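Local coordinates for catalase (Pseudomonas syringae, PDB 1M7S) that decomposes hydrogen peroxide into water and oxygen with a haem cofactor, protecting the cell from its toxic effects, at the interface of chains A and B. Sequence-based numbering; all coordinates share one arbitrary frame. Chains: chain A/B, Catalase.

The interface of chains A and B. Residues chain A 363-367; chain B 300, 305, 347.
The side-chain carbonyl OE1 of B:Gln305 accepts a hydrogen bond from the backbone N of A:Asn366 at 2.9 Å. A water sits 2.7 Å from the same OE1. That water oxygen lies 2.9 Å from the backbone N of A:Leu365, tying a second peptide to the same glutamine. This patch belongs to the two-fold interface between subunits of a haem catalase whose deposited assembly is a tetramer, so a twin occurs with the chains exchanged. Its centre lies about 27 Å from A:His52, the distal histidine of the haem pocket. The other half of the amide completes a two-pronged grip on one residue's backbone: NE2 of B:Gln305 donates to O of A:Asn366 at 2.9 Å, nearly straight (172° at H). This acceptor lies in the glutamine amide plane, and both bonds fall on carbonyl lone pairs, which should hold the amide in its turn. A chi2 of -172° sets CD of the glutamine anti to CA and carries the amide out to the A loop, while its CG lies over one face of the B:Phe300 ring, toward the rim. CB of A:Asn366 meets the edge of that ring in plane, 3.8 Å from CE1. Apolar packing flanks the amide: B:Leu347 sends CD2 against the A:Leu365 backbone, 3.7 Å from CA, while the two leucine side chains run roughly perpendicular. The same CD2 touches the methyl CG2 of A:Thr367 at 3.8 Å.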
ATOM      1  N   GLY A 363      -9.762  -7.347   4.122  1.00 11.09           N
ATOM      2  CA  GLY A 363      -8.658  -6.375   4.263  1.00 11.21           C
ATOM      3  C   GLY A 363      -7.318  -7.085   4.027  1.00 12.31           C
ATOM      4  O   GLY A 363      -7.178  -8.299   4.185  1.00 11.96           O
ATOM      5  N   ALA A 364      -6.259  -6.341   3.700  1.00 12.42           N
ATOM      6  CA  ALA A 364      -4.949  -6.929   3.436  1.00 12.21           C
ATOM      7  C   ALA A 364      -4.413  -7.723   4.620  1.00 10.84           C
ATOM      8  O   ALA A 364      -4.468  -7.322   5.786  1.00 12.70           O
ATOM      9  CB  ALA A 364      -3.952  -5.812   3.047  1.00 10.93           C
ATOM     10  N   LEU A 365      -3.859  -8.919   4.350  1.00 12.31           N
ATOM     11  CA  LEU A 365      -3.226  -9.815   5.288  1.00 12.21           C
ATOM     12  C   LEU A 365      -4.136 -10.194   6.457  1.00 13.00           C
ATOM     13  O   LEU A 365      -3.849 -10.021   7.635  1.00 13.52           O
ATOM     14  CB  LEU A 365      -1.849  -9.333   5.828  1.00 10.73           C
ATOM     15  CG  LEU A 365      -0.902  -8.966   4.669  1.00 13.86           C
ATOM     16  CD1 LEU A 365       0.172  -7.980   5.097  1.00 15.90           C
ATOM     17  CD2 LEU A 365      -0.257 -10.215   4.059  1.00 14.90           C
ATOM     18  N   ASN A 366      -5.303 -10.732   6.045  1.00 13.04           N
ATOM     19  CA  ASN A 366      -6.266 -11.174   7.056  1.00 13.16           C
ATOM     20  C   ASN A 366      -5.821 -12.556   7.563  1.00 13.68           C
ATOM     21  O   ASN A 366      -5.793 -13.515   6.786  1.00 13.12           O
ATOM     22  CB  ASN A 366      -7.667 -11.202   6.461  1.00 13.37           C
ATOM     23  CG  ASN A 366      -8.688 -11.478   7.578  1.00 14.16           C
ATOM     24  OD1 ASN A 366      -8.585 -12.518   8.232  1.00 14.39           O
ATOM     25  ND2 ASN A 366      -9.644 -10.591   7.839  1.00 11.45           N
ATOM     26  N   THR A 367      -5.480 -12.649   8.843  1.00 14.32           N
ATOM     27  CA  THR A 367      -4.946 -13.908   9.383  1.00 14.54           C
ATOM     28  C   THR A 367      -5.991 -14.715  10.153  1.00 15.81           C
ATOM     29  O   THR A 367      -5.622 -15.662  10.853  1.00 16.26           O
ATOM     30  CB  THR A 367      -3.772 -13.636  10.331  1.00 15.74           C
ATOM     31  OG1 THR A 367      -4.228 -12.838  11.427  1.00 16.12           O
ATOM     32  CG2 THR A 367      -2.670 -12.795   9.678  1.00 15.12           C
TER
ATOM     33  N   PHE B 300     -12.257 -15.579   1.180  1.00 12.88           N
ATOM     34  CA  PHE B 300     -11.248 -14.520   1.132  1.00 12.50           C
ATOM     35  C   PHE B 300      -9.962 -14.974   1.800  1.00 14.45           C
ATOM     36  O   PHE B 300      -8.890 -14.808   1.219  1.00 13.92           O
ATOM     37  CB  PHE B 300     -11.739 -13.226   1.843  1.00 12.53           C
ATOM     38  CG  PHE B 300     -10.686 -12.136   1.816  1.00 12.34           C
ATOM     39  CD1 PHE B 300      -9.863 -11.935   2.907  1.00 13.07           C
ATOM     40  CD2 PHE B 300     -10.576 -11.336   0.682  1.00 13.72           C
ATOM     41  CE1 PHE B 300      -8.885 -10.940   2.884  1.00 12.30           C
ATOM     42  CE2 PHE B 300      -9.593 -10.342   0.655  1.00 13.11           C
ATOM     43  CZ  PHE B 300      -8.788 -10.141   1.748  1.00 11.97           C
ATOM     44  N   GLN B 305      -6.549 -15.233  -0.745  1.00 11.81           N
ATOM     45  CA  GLN B 305      -5.183 -15.008  -0.283  1.00 13.83           C
ATOM     46  C   GLN B 305      -4.196 -16.100  -0.613  1.00 13.29           C
ATOM     47  O   GLN B 305      -3.014 -15.901  -0.270  1.00 13.14           O
ATOM     48  CB  GLN B 305      -5.183 -14.730   1.248  1.00 11.09           C
ATOM     49  CG  GLN B 305      -5.893 -13.395   1.543  1.00 12.17           C
ATOM     50  CD  GLN B 305      -5.773 -12.972   2.986  1.00 11.72           C
ATOM     51  OE1 GLN B 305      -5.561 -11.785   3.322  1.00 11.13           O
ATOM     52  NE2 GLN B 305      -5.920 -13.924   3.906  1.00 12.92           N
ATOM     53  N   LEU B 347       0.627 -16.012   5.972  1.00 12.28           N
ATOM     54  CA  LEU B 347      -0.831 -16.145   6.202  1.00 12.35           C
ATOM     55  C   LEU B 347      -1.172 -17.636   6.300  1.00 14.18           C
ATOM     56  O   LEU B 347      -0.516 -18.473   5.669  1.00 11.39           O
ATOM     57  CB  LEU B 347      -1.610 -15.576   5.001  1.00 13.24           C
ATOM     58  CG  LEU B 347      -1.486 -14.066   4.773  1.00 13.00           C
ATOM     59  CD1 LEU B 347      -2.208 -13.729   3.479  1.00 13.90           C
ATOM     60  CD2 LEU B 347      -2.059 -13.261   5.942  1.00 14.29           C
TER
HETATM   61  O   HOH W   1      -3.864 -10.263   1.827  1.00 18.59           O